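Local coordinates for protein putative nucleotide sugar epimerase/ dehydratase (Bordetella bronchiseptica, PDB 2Q1S) that binds NADH in a Rossmann fold and probably acts as a nucleotide-sugar epimerase or dehydratase in lipopolysaccharide O-antigen biosynthesis, at residues A[215-220]-A[351-356]; A[229-234]-A[370-375]; A[236-241]-A[248-253]; A[299-304]-A[308-313]. All coordinates share one frame; numbering follows the deposited sequence.

Interaction 1 (A[215-220]-A[351-356])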
# COMPACT_ATOMS: atom_id res chain seq x y z
N GLY A 215 -28.62 11.38 -0.75
CA GLY A 215 -27.67 11.23 -1.85
C GLY A 215 -26.97 9.89 -1.91
O GLY A 215 -26.33 9.59 -2.91
N GLU A 216 -27.12 9.06 -0.86
CA GLU A 216 -26.66 7.67 -0.91
C GLU A 216 -27.78 6.83 -1.45
O GLU A 216 -28.82 6.68 -0.80
CB GLU A 216 -26.24 7.14 0.48
CG GLU A 216 -25.72 5.71 0.36
CD GLU A 216 -25.04 5.16 1.59
OE1 GLU A 216 -25.23 5.67 2.71
OE2 GLU A 216 -24.30 4.16 1.42
N ILE A 217 -27.56 6.30 -2.67
CA ILE A 217 -28.60 5.57 -3.40
C ILE A 217 -28.26 4.08 -3.38
O ILE A 217 -27.24 3.68 -3.93
CB ILE A 217 -28.67 6.07 -4.87
CG1 ILE A 217 -29.01 7.56 -4.93
CG2 ILE A 217 -29.65 5.18 -5.71
CD1 ILE A 217 -28.76 8.27 -6.30
N LEU A 218 -29.15 3.27 -2.80
CA LEU A 218 -28.96 1.82 -2.86
C LEU A 218 -28.82 1.39 -4.31
O LEU A 218 -29.59 1.85 -5.16
CB LEU A 218 -30.13 1.08 -2.19
CG LEU A 218 -30.37 1.38 -0.70
CD1 LEU A 218 -31.63 0.69 -0.21
CD2 LEU A 218 -29.19 0.97 0.20
N GLY A 219 -27.81 0.56 -4.62
CA GLY A 219 -27.67 0.05 -6.00
C GLY A 219 -26.93 1.01 -6.93
O GLY A 219 -26.80 0.73 -8.11
N ALA A 220 -26.47 2.15 -6.42
CA ALA A 220 -25.77 3.11 -7.28
C ALA A 220 -24.58 2.46 -8.01
O ALA A 220 -23.79 1.73 -7.42
CB ALA A 220 -25.33 4.33 -6.49
N ILE A 351 -34.63 10.43 5.56
CA ILE A 351 -35.91 9.79 5.26
C ILE A 351 -36.74 10.70 4.32
O ILE A 351 -37.32 10.24 3.34
CB ILE A 351 -36.65 9.45 6.57
CG1 ILE A 351 -35.89 8.34 7.34
CG2 ILE A 351 -38.15 9.06 6.31
CD1 ILE A 351 -36.13 8.34 8.85
N GLU A 352 -36.76 12.00 4.60
CA GLU A 352 -37.51 12.92 3.73
C GLU A 352 -37.00 12.80 2.30
O GLU A 352 -37.77 12.62 1.37
CB GLU A 352 -37.43 14.36 4.23
CG GLU A 352 -38.19 14.60 5.51
N TRP A 353 -35.67 12.83 2.14
CA TRP A 353 -35.09 12.73 0.80
C TRP A 353 -35.38 11.37 0.14
O TRP A 353 -35.67 11.30 -1.06
CB TRP A 353 -33.57 12.98 0.85
CG TRP A 353 -32.88 12.71 -0.46
CD1 TRP A 353 -32.69 13.59 -1.50
CD2 TRP A 353 -32.27 11.48 -0.86
NE1 TRP A 353 -31.97 12.96 -2.52
CE2 TRP A 353 -31.74 11.66 -2.17
CE3 TRP A 353 -32.13 10.22 -0.25
CZ2 TRP A 353 -31.06 10.64 -2.87
CZ3 TRP A 353 -31.44 9.19 -0.95
CH2 TRP A 353 -30.95 9.41 -2.26
N THR A 354 -35.29 10.30 0.92
CA THR A 354 -35.53 8.96 0.40
C THR A 354 -36.98 8.80 -0.10
O THR A 354 -37.22 8.25 -1.18
CB THR A 354 -35.17 7.88 1.44
OG1 THR A 354 -33.87 8.19 1.98
CG2 THR A 354 -35.18 6.47 0.81
N LYS A 355 -37.92 9.29 0.70
CA LYS A 355 -39.34 9.29 0.30
C LYS A 355 -39.56 10.02 -1.02
O LYS A 355 -40.20 9.49 -1.93
CB LYS A 355 -40.20 9.93 1.38
CG LYS A 355 -40.36 9.11 2.63
CD LYS A 355 -41.28 9.81 3.64
CE LYS A 355 -42.70 9.83 3.16
N ALA A 356 -39.00 11.22 -1.13
CA ALA A 356 -39.19 12.05 -2.31
C ALA A 356 -38.59 11.40 -3.56
O ALA A 356 -39.08 11.62 -4.67
CB ALA A 356 -38.57 13.43 -2.09
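W353 reaches from helix 343-356 to lay its indole against the loop backbone at G215. The tight part of the contact is the six-membered ring. The backbone nitrogen of G215 sits over one face, shifted from the middle toward the rim, with N 3.3 Å from W353 CZ2. Beside it, G215 CA lies 4.0 Å from the ring centroid and 28° off the ring normal, a CH-pi contact. The indole thus packs on main chain. Glycine is called for at 215 on separate grounds: at its backbone angles a CB would jam against the carbonyl oxygen of the preceding residue. At the ring edge, in its plane, I217 CG1 touches W353 CH2 at 3.8 Å, the two side chains crossing at about a right angle. The carbonyl oxygen of E216 adds an oblique approach, O lying 3.6 Å from W353 CZ3. W353 reaches this far because its CG is anti to the backbone N (chi1 173°). The helix side is looser: W353 stays partly exposed, whereas G215, E216 and I217 are buried. No hydrogen bond joins the segments. The CB of E216 points away from W353, and its OE2 is held by a salt bridge to R232 and a hydrogen bond from N233. Around the contact, I361 of helix 358-366 also packs on W353, I364 on I217, and P236 and Y240 of helix 234-243 on L218.

Interaction 2 (A[229-234]-A[370-375]). With NAI (1,4-dihydronicotinamide adenine dinucleotide), chain B.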
# COMPACT_ATOMS: atom_id res chain seq x y z
N THR A 229 -23.56 -4.15 -3.18
CA THR A 229 -23.74 -3.15 -4.24
C THR A 229 -25.13 -2.52 -4.08
O THR A 229 -25.31 -1.30 -4.22
CB THR A 229 -23.62 -3.77 -5.65
OG1 THR A 229 -22.24 -4.06 -5.94
CG2 THR A 229 -24.17 -2.83 -6.74
N VAL A 230 -26.10 -3.37 -3.77
CA VAL A 230 -27.47 -2.88 -3.49
C VAL A 230 -27.56 -2.35 -2.05
O VAL A 230 -27.76 -1.16 -1.83
CB VAL A 230 -28.52 -3.94 -3.79
CG1 VAL A 230 -29.90 -3.39 -3.40
CG2 VAL A 230 -28.51 -4.27 -5.28
N TRP A 231 -27.35 -3.24 -1.08
CA TRP A 231 -27.46 -2.97 0.35
C TRP A 231 -26.16 -2.38 0.85
O TRP A 231 -25.38 -3.05 1.54
CB TRP A 231 -27.84 -4.27 1.08
CG TRP A 231 -29.01 -4.97 0.42
CD1 TRP A 231 -29.00 -6.17 -0.26
CD2 TRP A 231 -30.34 -4.46 0.29
NE1 TRP A 231 -30.27 -6.45 -0.76
CE2 TRP A 231 -31.11 -5.42 -0.43
CE3 TRP A 231 -30.97 -3.29 0.75
CZ2 TRP A 231 -32.47 -5.22 -0.71
CZ3 TRP A 231 -32.32 -3.10 0.47
CH2 TRP A 231 -33.05 -4.06 -0.26
N ARG A 232 -25.95 -1.12 0.53
CA ARG A 232 -24.65 -0.46 0.71
C ARG A 232 -24.21 -0.31 2.15
O ARG A 232 -23.03 -0.48 2.46
CB ARG A 232 -24.66 0.94 0.09
CG ARG A 232 -24.70 0.97 -1.41
CD ARG A 232 -24.90 2.41 -1.85
NE ARG A 232 -23.90 3.40 -1.39
CZ ARG A 232 -23.04 4.01 -2.20
NH1 ARG A 232 -22.98 3.65 -3.49
NH2 ARG A 232 -22.27 5.01 -1.75
N ASN A 233 -25.16 0.08 3.00
CA ASN A 233 -24.87 0.41 4.39
C ASN A 233 -26.17 0.29 5.18
O ASN A 233 -27.26 0.32 4.60
CB ASN A 233 -24.35 1.85 4.45
CG ASN A 233 -22.86 1.94 4.17
OD1 ASN A 233 -22.05 1.33 4.88
ND2 ASN A 233 -22.48 2.73 3.17
N VAL A 234 -26.04 0.17 6.50
CA VAL A 234 -27.17 -0.14 7.37
C VAL A 234 -28.26 0.94 7.32
O VAL A 234 -29.44 0.62 7.23
CB VAL A 234 -26.73 -0.48 8.81
CG1 VAL A 234 -25.99 0.70 9.47
CG2 VAL A 234 -27.91 -1.00 9.66
N SER A 370 -30.97 -9.43 -11.51
CA SER A 370 -30.39 -10.65 -12.06
C SER A 370 -29.09 -11.08 -11.36
O SER A 370 -28.91 -12.25 -11.04
CB SER A 370 -30.15 -10.46 -13.56
OG SER A 370 -29.38 -11.53 -14.11
N ALA A 371 -28.21 -10.11 -11.11
CA ALA A 371 -26.95 -10.34 -10.40
C ALA A 371 -27.25 -10.83 -8.99
O ALA A 371 -26.65 -11.81 -8.53
CB ALA A 371 -26.12 -9.07 -10.37
N LEU A 372 -28.18 -10.14 -8.32
CA LEU A 372 -28.66 -10.54 -6.98
C LEU A 372 -29.19 -11.96 -6.92
O LEU A 372 -28.97 -12.66 -5.93
CB LEU A 372 -29.78 -9.60 -6.50
CG LEU A 372 -29.51 -8.33 -5.69
CD1 LEU A 372 -30.78 -7.96 -4.92
CD2 LEU A 372 -28.32 -8.46 -4.71
N ALA A 373 -29.89 -12.37 -7.98
CA ALA A 373 -30.48 -13.71 -8.06
C ALA A 373 -29.41 -14.80 -8.23
O ALA A 373 -29.48 -15.86 -7.60
CB ALA A 373 -31.52 -13.79 -9.18
N THR A 374 -28.42 -14.50 -9.07
CA THR A 374 -27.30 -15.41 -9.35
C THR A 374 -26.31 -15.56 -8.17
O THR A 374 -25.65 -16.59 -8.03
CB THR A 374 -26.53 -14.95 -10.62
OG1 THR A 374 -27.45 -14.87 -11.72
CG2 THR A 374 -25.41 -15.93 -10.99
N TYR A 375 -26.22 -14.53 -7.33
CA TYR A 375 -25.16 -14.49 -6.29
C TYR A 375 -25.10 -15.71 -5.36
O TYR A 375 -26.00 -15.92 -4.53
CB TYR A 375 -25.22 -13.19 -5.46
CG TYR A 375 -24.06 -13.09 -4.48
CD1 TYR A 375 -22.76 -12.77 -4.92
CD2 TYR A 375 -24.24 -13.33 -3.12
CE1 TYR A 375 -21.69 -12.70 -4.04
CE2 TYR A 375 -23.17 -13.26 -2.22
CZ TYR A 375 -21.90 -12.94 -2.70
OH TYR A 375 -20.83 -12.86 -1.83
PA NAI B . -19.13 6.34 -3.08
O1A NAI B . -18.87 4.98 -3.62
O2A NAI B . -20.55 6.94 -3.20
O5B NAI B . -18.12 7.38 -3.62
C5B NAI B . -16.88 7.06 -4.27
C4B NAI B . -16.85 7.62 -5.68
O4B NAI B . -15.62 7.24 -6.29
C3B NAI B . -18.00 7.03 -6.55
O3B NAI B . -18.73 8.10 -7.18
C2B NAI B . -17.25 6.23 -7.60
O2B NAI B . -17.86 6.14 -8.93
C1B NAI B . -15.92 6.98 -7.68
N9A NAI B . -14.83 6.23 -8.29
C8A NAI B . -14.55 4.90 -8.12
N7A NAI B . -13.44 4.61 -8.81
C5A NAI B . -12.97 5.73 -9.41
C6A NAI B . -11.84 6.10 -10.28
N6A NAI B . -10.92 5.22 -10.69
N1A NAI B . -11.70 7.39 -10.70
C2A NAI B . -12.64 8.30 -10.30
N3A NAI B . -13.69 8.07 -9.51
C4A NAI B . -13.91 6.80 -9.02
O3 NAI B . -18.77 6.20 -1.53
PN NAI B . -18.69 7.35 -0.38
O1N NAI B . -19.26 6.83 0.85
O2N NAI B . -19.14 8.63 -1.03
O5D NAI B . -17.07 7.50 -0.21
C5D NAI B . -16.38 8.74 -0.44
C4D NAI B . -15.02 8.64 0.25
O4D NAI B . -15.22 8.55 1.64
C3D NAI B . -14.28 7.35 -0.10
O3D NAI B . -12.89 7.69 -0.27
C2D NAI B . -14.50 6.46 1.09
O2D NAI B . -13.43 5.49 1.23
C1D NAI B . -14.50 7.45 2.22
N1N NAI B . -15.19 6.99 3.40
C2N NAI B . -16.56 6.90 3.47
C3N NAI B . -17.19 6.47 4.63
C7N NAI B . -18.71 6.35 4.72
O7N NAI B . -19.20 5.99 5.78
N7N NAI B . -19.42 6.67 3.61
C4N NAI B . -16.43 6.19 5.79
C5N NAI B . -15.01 6.34 5.70
C6N NAI B . -14.43 6.77 4.51
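The indole of W231 meets L372 obliquely, with NE1 4.5 Å from L372 CD1, and is layered between two other side chains. V230 CG1 stands over the centre of one face, 3.8 Å above the plane, while K241 makes a cation-pi contact on the opposite face. The second flat group, the guanidinium of R232, receives O2A of the dihydronicotinamide adenine dinucleotide at its edge, close to its own plane. This bond, from R232 NH2 to NAI O2A, is 3.0 Å long with an N-H...O angle of 159°. A bend at chi3 (57°) turns the guanidinium toward the pyrophosphate. Its other nitrogens are engaged as well: NE by the carboxylate of E216, NH1 in a hydrogen bond to the backbone oxygen of S68. Between the segments themselves the contact is apolar and light. V230 CG2 comes to 4.2 Å from L372 CG, CD1 being the branch of the leucine that reaches the indole. L372 of helix 369-374 therefore packs on V230 and W231, just before R232, which binds the cofactor phosphate. With three nitrogens gripped, the guanidinium of R232 has little freedom to rotate, and its positive charge probably offsets that of the phosphate while E216 positions it.

Interaction 3 (A[236-241]-A[248-253])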
# COMPACT_ATOMS: atom_id res chain seq x y z
N PRO A 236 -29.24 3.46 4.93
CA PRO A 236 -30.13 3.46 3.77
C PRO A 236 -30.90 2.14 3.57
O PRO A 236 -32.02 2.15 3.04
CB PRO A 236 -29.19 3.78 2.60
CG PRO A 236 -27.85 3.31 3.07
CD PRO A 236 -27.84 3.68 4.53
N THR A 237 -30.30 1.03 4.02
CA THR A 237 -31.00 -0.26 3.98
C THR A 237 -32.22 -0.22 4.88
O THR A 237 -33.32 -0.57 4.44
CB THR A 237 -30.07 -1.41 4.38
OG1 THR A 237 -29.09 -1.57 3.37
CG2 THR A 237 -30.84 -2.72 4.47
N PHE A 238 -32.02 0.20 6.13
CA PHE A 238 -33.12 0.28 7.09
C PHE A 238 -34.20 1.27 6.67
O PHE A 238 -35.39 0.97 6.82
CB PHE A 238 -32.62 0.65 8.49
CG PHE A 238 -31.98 -0.48 9.24
CD1 PHE A 238 -31.80 -1.74 8.67
CD2 PHE A 238 -31.60 -0.28 10.56
CE1 PHE A 238 -31.21 -2.77 9.40
CE2 PHE A 238 -31.00 -1.30 11.30
CZ PHE A 238 -30.81 -2.56 10.72
N ILE A 239 -33.80 2.42 6.15
CA ILE A 239 -34.76 3.45 5.71
C ILE A 239 -35.61 2.91 4.56
O ILE A 239 -36.86 3.04 4.55
CB ILE A 239 -34.07 4.78 5.33
CG1 ILE A 239 -33.53 5.45 6.60
CG2 ILE A 239 -35.02 5.72 4.60
CD1 ILE A 239 -32.67 6.68 6.35
N TYR A 240 -34.94 2.28 3.61
CA TYR A 240 -35.67 1.70 2.48
C TYR A 240 -36.70 0.67 2.96
O TYR A 240 -37.89 0.78 2.61
CB TYR A 240 -34.71 1.07 1.46
CG TYR A 240 -35.44 0.40 0.32
CD1 TYR A 240 -35.97 1.15 -0.74
CD2 TYR A 240 -35.65 -0.98 0.32
CE1 TYR A 240 -36.69 0.53 -1.77
CE2 TYR A 240 -36.32 -1.61 -0.71
CZ TYR A 240 -36.85 -0.85 -1.74
OH TYR A 240 -37.54 -1.49 -2.76
N LYS A 241 -36.25 -0.29 3.77
CA LYS A 241 -37.12 -1.39 4.22
C LYS A 241 -38.26 -0.87 5.10
O LYS A 241 -39.40 -1.36 5.02
CB LYS A 241 -36.31 -2.48 4.93
CG LYS A 241 -35.46 -3.31 3.98
CD LYS A 241 -34.53 -4.30 4.67
CE LYS A 241 -34.20 -5.44 3.70
NZ LYS A 241 -33.08 -6.30 4.19
N LEU A 248 -37.16 -4.71 9.97
CA LEU A 248 -35.73 -4.39 9.87
C LEU A 248 -34.90 -5.51 10.49
O LEU A 248 -35.03 -5.77 11.69
CB LEU A 248 -35.41 -3.06 10.57
CG LEU A 248 -36.16 -1.80 10.12
CD1 LEU A 248 -35.50 -0.58 10.73
CD2 LEU A 248 -36.22 -1.66 8.60
N PRO A 249 -34.04 -6.16 9.68
CA PRO A 249 -33.26 -7.25 10.24
C PRO A 249 -32.13 -6.74 11.13
O PRO A 249 -31.28 -5.97 10.68
CB PRO A 249 -32.71 -7.96 9.00
CG PRO A 249 -32.68 -6.93 7.93
CD PRO A 249 -33.74 -5.92 8.26
N LEU A 250 -32.15 -7.13 12.40
CA LEU A 250 -31.05 -6.83 13.32
C LEU A 250 -30.18 -8.06 13.47
O LEU A 250 -30.68 -9.16 13.69
CB LEU A 250 -31.56 -6.38 14.69
CG LEU A 250 -32.35 -5.08 14.86
CD1 LEU A 250 -32.76 -4.94 16.31
CD2 LEU A 250 -31.53 -3.87 14.42
N GLU A 251 -28.87 -7.88 13.32
CA GLU A 251 -27.93 -8.96 13.59
C GLU A 251 -27.56 -8.88 15.06
O GLU A 251 -27.12 -7.83 15.54
CB GLU A 251 -26.68 -8.84 12.70
N ASN A 252 -27.78 -9.98 15.77
CA ASN A 252 -27.44 -10.08 17.19
C ASN A 252 -28.19 -9.08 18.09
O ASN A 252 -27.64 -8.60 19.08
CB ASN A 252 -25.93 -9.97 17.40
CG ASN A 252 -25.14 -10.94 16.54
OD1 ASN A 252 -25.37 -12.15 16.58
ND2 ASN A 252 -24.22 -10.41 15.74
N GLY A 253 -29.43 -8.78 17.74
CA GLY A 253 -30.25 -7.87 18.53
C GLY A 253 -29.86 -6.40 18.43
O GLY A 253 -30.38 -5.57 19.19
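F238, on helix 234-243, lies nearest to L248, with the two CA atoms 6.0 Å apart. The helix is regular here, Y240 and K241 bonding back to P236 and T237, whereas L248, P249 and L250 run in an extended conformation past it; no hydrogen bond joins the two. The phenyl ring of F238 meets all three of L248, P249 and L250. L248 CB stands over the centre of one face, 4.3 Å above the plane. Its two branches then divide: CD1 packs on F238 CG at 3.8 Å, and CD2 reaches the helix backbone, 3.3 Å from F238 O, and the CB of K241. At the ring edge, near its plane, P249 O lies 3.4 Å from F238 CE1, where the aromatic hydrogens would give a weakly favourable electrostatic approach. L250 CD2 closes on F238 CZ at 4.0 Å. K241 runs extended across the P249 ring, with NZ 3.8 Å from P249 CG, and its amine makes the cation-pi contact with W231. P249 and E251 belong to a UDP site seen with this protein, though no UDP is bound to this chain here. I293 and I300 of helix 293-304 also pack on F238, A297 and N301 on L248, while helix 343-356 covers I239.

Interaction 4 (A[299-304]-A[308-313])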
# COMPACT_ATOMS: atom_id res chain seq x y z
N LYS A 299 -35.57 4.40 15.86
CA LYS A 299 -35.78 5.78 15.38
C LYS A 299 -36.34 5.81 13.95
O LYS A 299 -37.29 6.53 13.67
CB LYS A 299 -34.46 6.56 15.42
CG LYS A 299 -34.03 7.00 16.82
CD LYS A 299 -32.52 7.18 16.88
CE LYS A 299 -32.07 8.02 18.06
NZ LYS A 299 -32.49 7.56 19.40
N ILE A 300 -35.73 5.04 13.06
CA ILE A 300 -36.21 4.94 11.69
C ILE A 300 -37.65 4.41 11.62
O ILE A 300 -38.49 4.95 10.88
CB ILE A 300 -35.25 4.06 10.84
CG1 ILE A 300 -33.91 4.77 10.65
CG2 ILE A 300 -35.88 3.75 9.46
CD1 ILE A 300 -32.82 3.87 10.07
N ASN A 301 -37.95 3.38 12.41
CA ASN A 301 -39.32 2.86 12.47
C ASN A 301 -40.29 3.94 12.96
O ASN A 301 -41.34 4.16 12.35
CB ASN A 301 -39.38 1.59 13.32
CG ASN A 301 -38.92 0.34 12.57
OD1 ASN A 301 -38.76 0.34 11.34
ND2 ASN A 301 -38.72 -0.75 13.30
N GLU A 302 -39.91 4.66 14.01
CA GLU A 302 -40.80 5.67 14.59
C GLU A 302 -41.05 6.84 13.62
O GLU A 302 -42.17 7.33 13.51
CB GLU A 302 -40.31 6.12 15.98
CG GLU A 302 -39.46 7.39 16.01
CD GLU A 302 -40.31 8.66 16.17
OE1 GLU A 302 -41.49 8.55 16.56
OE2 GLU A 302 -39.78 9.76 15.88
N ILE A 303 -40.01 7.27 12.90
CA ILE A 303 -40.13 8.37 11.93
C ILE A 303 -40.94 7.94 10.68
O ILE A 303 -41.73 8.74 10.14
CB ILE A 303 -38.74 8.92 11.48
CG1 ILE A 303 -37.93 9.47 12.66
CG2 ILE A 303 -38.89 10.01 10.42
CD1 ILE A 303 -36.43 9.71 12.38
N THR A 304 -40.76 6.70 10.24
CA THR A 304 -41.44 6.19 9.04
C THR A 304 -42.85 5.66 9.30
O THR A 304 -43.63 5.57 8.36
CB THR A 304 -40.64 5.09 8.31
OG1 THR A 304 -40.39 4.00 9.21
CG2 THR A 304 -39.32 5.64 7.77
N THR A 308 -43.82 -2.83 12.33
CA THR A 308 -43.33 -4.21 12.43
C THR A 308 -42.38 -4.41 13.61
O THR A 308 -41.84 -3.44 14.15
CB THR A 308 -42.65 -4.68 11.12
OG1 THR A 308 -41.65 -3.72 10.74
CG2 THR A 308 -43.68 -4.81 10.01
N GLU A 309 -42.18 -5.67 14.00
CA GLU A 309 -41.41 -6.01 15.20
C GLU A 309 -39.91 -5.76 15.02
O GLU A 309 -39.39 -5.73 13.90
CB GLU A 309 -41.67 -7.47 15.59
N LEU A 310 -39.23 -5.57 16.15
CA LEU A 310 -37.76 -5.48 16.20
C LEU A 310 -37.18 -6.50 17.17
O LEU A 310 -37.41 -6.42 18.38
CB LEU A 310 -37.32 -4.08 16.64
CG LEU A 310 -36.84 -3.02 15.65
CD1 LEU A 310 -36.22 -1.86 16.42
CD2 LEU A 310 -35.87 -3.59 14.62
N ASP A 311 -36.42 -7.47 16.64
CA ASP A 311 -35.74 -8.45 17.50
C ASP A 311 -34.46 -7.86 18.14
O ASP A 311 -33.34 -8.25 17.78
CB ASP A 311 -35.42 -9.73 16.71
N ARG A 312 -34.64 -6.95 19.10
CA ARG A 312 -33.51 -6.28 19.77
C ARG A 312 -33.15 -6.91 21.11
O ARG A 312 -34.00 -7.47 21.80
CB ARG A 312 -33.73 -4.75 19.89
CG ARG A 312 -34.75 -4.29 20.93
CD ARG A 312 -34.82 -2.76 21.01
NE ARG A 312 -33.88 -2.19 21.99
CZ ARG A 312 -33.69 -0.88 22.18
NH1 ARG A 312 -34.36 0.02 21.47
NH2 ARG A 312 -32.82 -0.46 23.10
N LEU A 313 -31.87 -6.80 21.46
CA LEU A 313 -31.30 -7.40 22.66
C LEU A 313 -30.53 -6.33 23.44
O LEU A 313 -30.09 -5.34 22.85
CB LEU A 313 -30.35 -8.54 22.29
CG LEU A 313 -30.93 -9.89 21.86
CD1 LEU A 313 -29.82 -10.77 21.24
CD2 LEU A 313 -31.64 -10.60 22.99
O HOH W 1 -39.16 -3.51 12.06
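N301 on helix 293-304 and L310 on the following loop approach from opposite directions; N301 provides the helix side of the contact, against L310 and T308. Its CB leads off toward segment 308-313, and with CG anti to the carbonyl carbon (chi1 -80°) the amide is brought up to that loop, its ND2 beside L310. At the branch point the two ends part. OD1 accepts a hydrogen bond from ND2 of N306, in the short connection between the segments. ND2 faces the loop: it lies 3.8 Å from L310 CG and 4.1 Å from L310 CD1, so the leucine packs against the amide nitrogen. The same ND2 donates to a water at 3.1 Å. That water sits 2.8 Å from T308 OG1, in a further hydrogen bond, and donates to E309 O at 2.9 Å, so one molecule ties the helix to two successive loop residues where no direct bond joins them. Both ends of the amide are thus engaged, which would fix its rotation. A297 and T298 of the same helix also pack on L310. A water-bridged asparagine thus ties the last turns of helix 293-304 to the chain leaving it, in the C-terminal part of what is probably an extended short-chain dehydrogenase/reductase fold. The side chain of L310 lies about 7 Å from that of P249 of the UDP site, where no UDP is bound in this chain.

How the interactions relate
From the N terminus, the loop after strand 203-212 supplies the first partner of interaction 1 and then that of interaction 2. Both loops stay open while the chain forms helix 234-243, where interaction 3 opens and soon closes, and helix 293-304, where interaction 4 does the same. Interactions 3 and 4 therefore follow one another in series within both long loops. Interaction 1 closes on helix 343-356 and interaction 2 on helix 369-374, so these two cross; they also meet directly through E216. G253 and L313 join interactions 3 and 4 through a backbone bond. Interactions 1 and 2 tie C-terminal helices to the cofactor-side loop, whereas 3 and 4 tie helices 234-243 and 293-304 to the chain following each.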